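Local coordinates for alkaline serine protease (Thermobifida fusca, PDB 2PFE), which probably cleaves peptide bonds within proteins as a chymotrypsin-like serine endopeptidase, the chain here being its C-terminal protease domain, at residues 7-12 with 16-21; 49-54 with 60-65; 156-159 with 165-168. All blocks are in the same frame, centred on the assembly; numbering follows the deposited sequence. Where two conformers were deposited one is given.

In the fold
The three contacts are antiparallel pairings, two in the N-terminal half of the chain and one beside the inhibitor. Interactions 1 and 2 lie near each other, with centres 11 Å apart and nearest atoms about 4 Å apart, and both reach the N-terminal six-stranded sheet. Interaction 3 belongs to the second barrel, its centre 19 Å from interaction 1 and 23 Å from interaction 2. The predicted charge relay residues lie close by: side chain to side chain, Cys16 is about 4 Å from Ser140, Ser53 about 7 Å from His35, and Met60 about 6 Å from Asp59. Interaction 3 lines the pocket holding the inhibitor AES, which lies about 7 Å from the Cys16 side chain.

Interaction 1 (7-12 with 16-21)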
loop_
_atom_site.group_PDB
_atom_site.type_symbol
_atom_site.label_atom_id
_atom_site.label_comp_id
_atom_site.label_asym_id
_atom_site.label_seq_id
_atom_site.Cartn_x
_atom_site.Cartn_y
_atom_site.Cartn_z
ATOM N N ASN A 7 7.640 1.511 -4.857
ATOM C CA ASN A 7 8.267 2.657 -5.482
ATOM C C ASN A 7 7.465 3.933 -5.214
ATOM O O ASN A 7 6.242 3.886 -5.014
ATOM C CB ASN A 7 8.402 2.421 -6.990
ATOM C CG ASN A 7 9.560 1.513 -7.350
ATOM O OD1 ASN A 7 10.398 1.158 -6.506
ATOM N ND2 ASN A 7 9.625 1.138 -8.633
ATOM N N PRO A 8 8.143 5.089 -5.229
ATOM C CA PRO A 8 7.468 6.345 -4.940
ATOM C C PRO A 8 6.540 6.853 -6.034
ATOM O O PRO A 8 6.729 6.553 -7.236
ATOM C CB PRO A 8 8.627 7.343 -4.779
ATOM C CG PRO A 8 9.730 6.778 -5.585
ATOM C CD PRO A 8 9.586 5.279 -5.485
ATOM N N TYR A 9 5.558 7.640 -5.603
ATOM C CA TYR A 9 4.788 8.517 -6.485
ATOM C C TYR A 9 4.538 9.869 -5.796
ATOM O O TYR A 9 4.585 9.964 -4.566
ATOM C CB TYR A 9 3.498 7.838 -6.981
ATOM C CG TYR A 9 2.398 7.665 -5.951
ATOM C CD1 TYR A 9 1.315 8.545 -5.902
ATOM C CD2 TYR A 9 2.415 6.595 -5.053
ATOM C CE1 TYR A 9 0.280 8.376 -4.970
ATOM C CE2 TYR A 9 1.392 6.412 -4.130
ATOM C CZ TYR A 9 0.329 7.303 -4.075
ATOM O OH TYR A 9 -0.695 7.157 -3.159
ATOM N N TYR A 10 4.286 10.909 -6.592
ATOM C CA TYR A 10 4.282 12.277 -6.067
ATOM C C TYR A 10 3.019 13.068 -6.343
ATOM O O TYR A 10 2.324 12.845 -7.342
ATOM C CB TYR A 10 5.490 13.053 -6.601
ATOM C CG TYR A 10 6.757 12.248 -6.545
ATOM C CD1 TYR A 10 7.245 11.612 -7.679
ATOM C CD2 TYR A 10 7.448 12.082 -5.344
ATOM C CE1 TYR A 10 8.404 10.850 -7.638
ATOM C CE2 TYR A 10 8.615 11.306 -5.291
ATOM C CZ TYR A 10 9.077 10.697 -6.444
ATOM O OH TYR A 10 10.227 9.940 -6.413
ATOM N N PHE A 11 2.728 14.003 -5.447
ATOM C CA PHE A 11 1.580 14.895 -5.603
ATOM C C PHE A 11 1.806 16.106 -4.724
ATOM O O PHE A 11 1.988 15.998 -3.511
ATOM C CB PHE A 11 0.248 14.184 -5.280
ATOM C CG PHE A 11 0.269 13.427 -3.993
ATOM C CD1 PHE A 11 -0.233 13.996 -2.827
ATOM C CD2 PHE A 11 0.806 12.149 -3.938
ATOM C CE1 PHE A 11 -0.186 13.298 -1.621
ATOM C CE2 PHE A 11 0.856 11.448 -2.736
ATOM C CZ PHE A 11 0.365 12.024 -1.575
ATOM N N GLY A 12 1.836 17.272 -5.357
ATOM C CA GLY A 12 2.103 18.486 -4.627
ATOM C C GLY A 12 3.378 18.358 -3.825
ATOM O O GLY A 12 4.450 18.074 -4.363
ATOM N N CYS A 16 4.143 9.357 -1.617
ATOM C CA CYS A 16 3.697 8.072 -1.042
ATOM C C CYS A 16 4.315 6.932 -1.836
ATOM O O CYS A 16 5.049 7.182 -2.779
ATOM C CB CYS A 16 2.173 7.944 -1.034
ATOM S SG CYS A 16 1.369 8.839 0.315
ATOM N N SER A 17 4.038 5.695 -1.430
ATOM C CA SER A 17 4.576 4.521 -2.129
ATOM C C SER A 17 3.451 3.769 -2.817
ATOM O O SER A 17 2.375 3.590 -2.257
ATOM C CB SER A 17 5.283 3.604 -1.140
ATOM O OG SER A 17 6.410 4.259 -0.608
ATOM N N ILE A 18 3.696 3.373 -4.064
ATOM C CA ILE A 18 2.785 2.513 -4.796
ATOM C C ILE A 18 2.539 1.236 -3.989
ATOM O O ILE A 18 3.471 0.605 -3.509
ATOM C CB ILE A 18 3.400 2.150 -6.175
ATOM C CG1 ILE A 18 3.531 3.403 -7.048
ATOM C CG2 ILE A 18 2.635 0.989 -6.857
ATOM C CD1 ILE A 18 4.460 3.221 -8.279
ATOM N N GLY A 19 1.274 0.868 -3.856
ATOM C CA GLY A 19 0.909 -0.395 -3.236
ATOM C C GLY A 19 1.057 -1.583 -4.167
ATOM O O GLY A 19 2.092 -2.225 -4.181
ATOM N N PHE A 20 -0.001 -1.880 -4.931
ATOM C CA PHE A 20 -0.032 -3.010 -5.861
ATOM C C PHE A 20 -0.674 -2.564 -7.175
ATOM O O PHE A 20 -1.698 -1.883 -7.157
ATOM C CB PHE A 20 -0.908 -4.160 -5.333
ATOM C CG PHE A 20 -0.404 -4.820 -4.063
ATOM C CD1 PHE A 20 -0.915 -4.463 -2.817
ATOM C CD2 PHE A 20 0.569 -5.804 -4.113
ATOM C CE1 PHE A 20 -0.448 -5.095 -1.640
ATOM C CE2 PHE A 20 1.041 -6.420 -2.955
ATOM C CZ PHE A 20 0.523 -6.077 -1.722
ATOM N N SER A 21 -0.098 -2.959 -8.298
ATOM C CA SER A 21 -0.799 -2.788 -9.585
ATOM C C SER A 21 -2.179 -3.442 -9.536
ATOM O O SER A 21 -2.338 -4.555 -8.996
ATOM C CB SER A 21 -0.020 -3.408 -10.739
ATOM O OG SER A 21 1.182 -2.691 -11.001
#
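Phe11 turns a ring edge to Cys16, whereas Tyr9 offers its rim to Ser17 and Ile18 and meets Cys16 obliquely, from above the ring plane. At that rim sit the carbonyl of Ser17 and the amide of Ile18, with Tyr9 CE2 3.5 Å from Ser17 O. Cys16 CB also lies 3.5 Å from Tyr9 CE2, while Ile18 CG1 packs against CD2. Phe11 CZ is 3.8 Å from Cys16 SG, which lies in the ring plane, an edge-on sulfur-aromatic contact. Tyr9 reaches across because CG lies between its backbone N and carbonyl carbon (chi1 72°), which swings the ring over to the Cys16 strand. Its hydroxyl is hydrogen-bonded to Thr32 OG1, and Phe30 meets the ring edge-to-face. With a leucine in place of Tyr9, Thr32 would probably lose its phenolic partner and the Cys16 CB its aromatic neighbour.

Backbone bonds join the strands: Ile18 N to Asn7 O (2.8 Å), Tyr9 N to Cys16 O (2.9 Å) and Cys16 N to Tyr9 O (3.0 Å). Proline suits position 8, a non-hydrogen-bonded pair with Ser17 in which no amide N-H is needed across the strands. The buried Ser17 OG is satisfied by Gly138 O and Ala102 N. Cys16 ties this short hairpin to Cys36, a disulfide beside the probable catalytic histidine, His35, as in chymotrypsin-like proteases.

Interaction 2 (49-54 with 60-65)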
loop_
_atom_site.group_PDB
_atom_site.type_symbol
_atom_site.label_atom_id
_atom_site.label_comp_id
_atom_site.label_asym_id
_atom_site.label_seq_id
_atom_site.Cartn_x
_atom_site.Cartn_y
_atom_site.Cartn_z
ATOM N N THR A 49 -4.444 9.852 -11.614
ATOM C CA THR A 49 -5.415 10.565 -10.801
ATOM C C THR A 49 -5.946 9.588 -9.776
ATOM O O THR A 49 -6.144 8.408 -10.081
ATOM C CB THR A 49 -6.578 11.103 -11.658
ATOM O OG1 THR A 49 -6.043 11.949 -12.682
ATOM C CG2 THR A 49 -7.549 11.910 -10.821
ATOM N N VAL A 50 -6.182 10.077 -8.566
ATOM C CA VAL A 50 -6.780 9.244 -7.520
ATOM C C VAL A 50 -8.221 8.945 -7.952
ATOM O O VAL A 50 -9.090 9.843 -7.974
ATOM C CB VAL A 50 -6.715 9.915 -6.121
ATOM C CG1 VAL A 50 -7.381 9.048 -5.041
ATOM C CG2 VAL A 50 -5.274 10.210 -5.737
ATOM N N ALA A 51 -8.463 7.679 -8.281
ATOM C CA ALA A 51 -9.750 7.253 -8.813
ATOM C C ALA A 51 -10.743 6.927 -7.698
ATOM O O ALA A 51 -11.949 7.026 -7.898
ATOM C CB ALA A 51 -9.583 6.074 -9.745
ATOM N N GLY A 52 -10.228 6.538 -6.532
ATOM C CA GLY A 52 -11.059 6.281 -5.367
ATOM C C GLY A 52 -10.222 6.439 -4.119
ATOM O O GLY A 52 -9.053 6.111 -4.125
ATOM N N SER A 53 -10.841 6.927 -3.045
ATOM C CA SER A 53 -10.195 7.100 -1.753
ATOM C C SER A 53 -11.250 7.166 -0.648
ATOM O O SER A 53 -12.170 7.987 -0.692
ATOM C CB SER A 53 -9.317 8.354 -1.728
ATOM O OG SER A 53 -8.912 8.664 -0.410
ATOM N N TYR A 54 -11.118 6.256 0.308
ATOM C CA TYR A 54 -11.904 6.237 1.523
ATOM C C TYR A 54 -10.958 6.424 2.700
ATOM O O TYR A 54 -10.200 5.499 3.061
ATOM C CB TYR A 54 -12.635 4.896 1.643
ATOM C CG TYR A 54 -13.844 4.940 2.549
ATOM C CD1 TYR A 54 -13.775 5.522 3.804
ATOM C CD2 TYR A 54 -15.049 4.363 2.156
ATOM C CE1 TYR A 54 -14.901 5.567 4.649
ATOM C CE2 TYR A 54 -16.170 4.389 2.991
ATOM C CZ TYR A 54 -16.079 4.984 4.235
ATOM O OH TYR A 54 -17.199 5.021 5.047
ATOM N N MET A 60 -8.032 3.445 2.400
ATOM C CA MET A 60 -7.916 2.706 1.163
ATOM C C MET A 60 -8.170 3.614 -0.044
ATOM O O MET A 60 -9.055 4.482 -0.010
ATOM C CB MET A 60 -8.900 1.536 1.163
ATOM C CG MET A 60 -10.353 1.924 1.348
ATOM S SD MET A 60 -11.393 0.474 1.388
ATOM C CE MET A 60 -10.917 -0.423 2.820
ATOM N N GLY A 61 -7.432 3.365 -1.118
ATOM C CA GLY A 61 -7.528 4.187 -2.312
ATOM C C GLY A 61 -6.916 3.484 -3.491
ATOM O O GLY A 61 -6.243 2.442 -3.336
ATOM N N TRP A 62 -7.150 4.042 -4.666
ATOM C CA TRP A 62 -6.398 3.630 -5.828
ATOM C C TRP A 62 -6.229 4.777 -6.805
ATOM O O TRP A 62 -7.013 5.735 -6.809
ATOM C CB TRP A 62 -7.000 2.375 -6.490
ATOM C CG TRP A 62 -8.195 2.600 -7.341
ATOM C CD1 TRP A 62 -9.466 2.874 -6.921
ATOM C CD2 TRP A 62 -8.251 2.517 -8.774
ATOM N NE1 TRP A 62 -10.306 2.983 -8.006
ATOM C CE2 TRP A 62 -9.595 2.757 -9.151
ATOM C CE3 TRP A 62 -7.302 2.258 -9.770
ATOM C CZ2 TRP A 62 -10.012 2.775 -10.492
ATOM C CZ3 TRP A 62 -7.719 2.268 -11.116
ATOM C CH2 TRP A 62 -9.061 2.528 -11.456
ATOM N N VAL A 63 -5.150 4.678 -7.575
ATOM C CA VAL A 63 -4.762 5.670 -8.568
ATOM C C VAL A 63 -4.898 5.062 -9.959
ATOM O O VAL A 63 -4.351 3.996 -10.214
ATOM C CB VAL A 63 -3.308 6.152 -8.318
ATOM C CG1 VAL A 63 -2.793 7.000 -9.505
ATOM C CG2 VAL A 63 -3.248 6.942 -6.996
ATOM N N ARG A 64 -5.648 5.726 -10.837
ATOM C CA ARG A 64 -5.696 5.319 -12.234
ATOM C C ARG A 64 -4.548 5.977 -12.978
ATOM O O ARG A 64 -4.354 7.191 -12.907
ATOM C CB ARG A 64 -7.040 5.671 -12.881
ATOM C CG ARG A 64 -7.270 5.026 -14.262
ATOM C CD ARG A 64 -8.611 5.454 -14.902
ATOM N NE ARG A 64 -9.651 5.802 -13.925
ATOM C CZ ARG A 64 -10.736 5.076 -13.631
ATOM N NH1 ARG A 64 -10.990 3.908 -14.233
ATOM N NH2 ARG A 64 -11.587 5.529 -12.718
ATOM N N ILE A 65 -3.788 5.154 -13.678
ATOM C CA ILE A 65 -2.625 5.638 -14.437
ATOM C C ILE A 65 -2.969 5.849 -15.925
ATOM O O ILE A 65 -4.107 5.609 -16.339
ATOM C CB ILE A 65 -1.417 4.688 -14.275
ATOM C CG1 ILE A 65 -1.775 3.285 -14.783
ATOM C CG2 ILE A 65 -0.992 4.626 -12.805
ATOM C CD1 ILE A 65 -0.581 2.368 -14.981
#
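Thr49 and Arg64 open an antiparallel hairpin in the N-terminal barrel of the chymotrypsin fold, and a classic beta bulge interrupts it at Ala51 and Gly52, both facing Trp62. Outside the bulge the donors and acceptors pair off in twos: Thr49 N gives to Arg64 O and Arg64 N to Thr49 O (2.8 Å), and at the other end Tyr54 N reaches Met60 O (2.7 Å) almost straight, at 171°, while Met60 N gives to Tyr54 O. At the bulge Trp62 O takes two donors, Ala51 N at 2.8 Å and, weakly, Gly52 N; Trp62 N in turn gives to Gly52 O.

Backbone groups of Val50, Gly61 and Val63 bond beyond the hairpin, Val50 to Gly40 and Thr41, Gly61 to Thr32 and Val63 to Phe30. The Ser53 hydroxyl is bonded to Gly34 O, just before His35.

Glycine suits position 52 because a CB there would press on Trp62 CD1, and position 61 because one would crowd Gly52 O. Val50 and Val63, beta-branched and apolar, meet through their CG2 methyls (4.0 Å). Met60 CG touches Tyr54 CB, and its side chain continues onto helix 172-179.

Trp62 CG sits between the backbone N and carbonyl carbon (chi1 79°), bringing the indole against Ala51, whose small methyl lies over one face, toward the rim, a CH-pi contact with CB 3.7 Å from the six-membered ring centroid.

Interaction 3 (156-159 with 165-168); sequences GGTG and GITF. With AES (4-(2-aminoethyl)benzenesulfonyl fluoride), chain D.
Gly157 and Thr167 come together so closely, with CA atoms 4.1 Å apart, that this part of the hairpin is all backbone. A side chain at Gly157 would run into Ile166 O, and one at Gly165 into Thr158 O, so glycine is the fitting residue at both places. Four backbone bonds hold the strands: Phe168 N to Gly156 O is short and nearly straight at the hydrogen (2.8 Å, 176°), though the donor stands above the carbonyl plane; Thr158 and Ile166 bond both ways, and Gly156 N reaches Phe168 O only weakly. The buried Thr167 has its OG1 bonded to Ala133 O.

The looser part is the outer edge, where Thr158 CG2 meets Ile166 CG1 at 3.7 Å, two beta-branched residues well suited to extended backbone. Phe168 is set apart from this edge: it turns a ring edge to Gly157, CD1 lying 4.0 Å from its CA, and with CG beside its backbone N (chi1 -65°) the ring also packs on Leu128 and Val118 of neighbouring strands.

The pocket side is lined by main chain. AES sets its sulfonyl O1S 3.0 Å from Gly156 N, and its amine N8 makes a weak hydrogen bond, 3.3 Å, to Gly159 O. As in related chymotrypsin-like proteases, this strand edge probably also aligns substrate. From this strand the amine receives one weak carbonyl bond, so this wall offers backbone polarity rather than side-chain charge.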
loop_
_atom_site.group_PDB
_atom_site.type_symbol
_atom_site.label_atom_id
_atom_site.label_comp_id
_atom_site.label_asym_id
_atom_site.label_seq_id
_atom_site.Cartn_x
_atom_site.Cartn_y
_atom_site.Cartn_z
ATOM N N GLY A 156 -0.210 3.690 8.525
ATOM C CA GLY A 156 0.217 4.566 9.606
ATOM C C GLY A 156 1.052 3.847 10.621
ATOM O O GLY A 156 1.374 2.676 10.451
ATOM N N GLY A 157 1.428 4.551 11.679
ATOM C CA GLY A 157 2.143 3.868 12.742
ATOM C C GLY A 157 2.901 4.875 13.550
ATOM O O GLY A 157 2.651 6.077 13.450
ATOM N N THR A 158 3.828 4.391 14.366
ATOM C CA THR A 158 4.601 5.286 15.230
ATOM C C THR A 158 6.052 4.858 15.232
ATOM O O THR A 158 6.337 3.684 15.016
ATOM C CB THR A 158 4.062 5.334 16.674
ATOM O OG1 THR A 158 4.739 6.378 17.383
ATOM C CG2 THR A 158 4.281 4.010 17.396
ATOM N N GLY A 159 6.957 5.799 15.464
ATOM C CA GLY A 159 8.371 5.488 15.534
ATOM C C GLY A 159 9.024 5.630 14.178
ATOM O O GLY A 159 8.581 6.418 13.335
ATOM N N GLY A 165 9.490 0.777 15.754
ATOM C CA GLY A 165 8.139 1.259 15.950
ATOM C C GLY A 165 7.122 0.172 15.696
ATOM O O GLY A 165 7.435 -1.034 15.752
ATOM N N ILE A 166 5.889 0.604 15.463
ATOM C CA ILE A 166 4.836 -0.298 15.043
ATOM C C ILE A 166 4.185 0.324 13.823
ATOM O O ILE A 166 4.273 1.543 13.599
ATOM C CB ILE A 166 3.781 -0.590 16.144
ATOM C CG1 ILE A 166 2.939 0.649 16.440
ATOM C CG2 ILE A 166 4.420 -1.183 17.425
ATOM C CD1 ILE A 166 1.659 0.378 17.255
ATOM N N THR A 167 3.531 -0.505 13.025
ATOM C CA THR A 167 2.937 -0.022 11.787
ATOM C C THR A 167 1.652 -0.740 11.552
ATOM O O THR A 167 1.570 -1.947 11.757
ATOM C CB THR A 167 3.825 -0.398 10.629
ATOM O OG1 THR A 167 4.156 -1.785 10.847
ATOM C CG2 THR A 167 5.036 0.498 10.602
ATOM N N PHE A 168 0.695 0.003 11.032
ATOM C CA PHE A 168 -0.637 -0.479 10.699
ATOM C C PHE A 168 -0.791 -0.560 9.181
ATOM O O PHE A 168 -0.396 0.366 8.466
ATOM C CB PHE A 168 -1.697 0.470 11.277
ATOM C CG PHE A 168 -1.699 0.512 12.757
ATOM C CD1 PHE A 168 -0.927 1.434 13.459
ATOM C CD2 PHE A 168 -2.464 -0.393 13.458
ATOM C CE1 PHE A 168 -0.950 1.450 14.872
ATOM C CE2 PHE A 168 -2.509 -0.383 14.850
ATOM C CZ PHE A 168 -1.749 0.510 15.553
HETATM C C3 AES D . 4.662 7.930 9.227
HETATM C C2 AES D . 3.932 7.670 8.063
HETATM C C1 AES D . 3.667 6.348 7.704
HETATM S S AES D . 2.786 5.902 6.242
HETATM O O1S AES D . 1.477 5.221 6.509
HETATM O O2S AES D . 3.942 4.657 5.689
HETATM C C6 AES D . 4.154 5.300 8.485
HETATM C C5 AES D . 4.874 5.560 9.645
HETATM C C4 AES D . 5.140 6.872 10.021
HETATM C C7 AES D . 5.938 7.077 11.302
HETATM C C8 AES D . 5.726 8.458 11.919
HETATM N N8 AES D . 5.891 8.404 13.359
#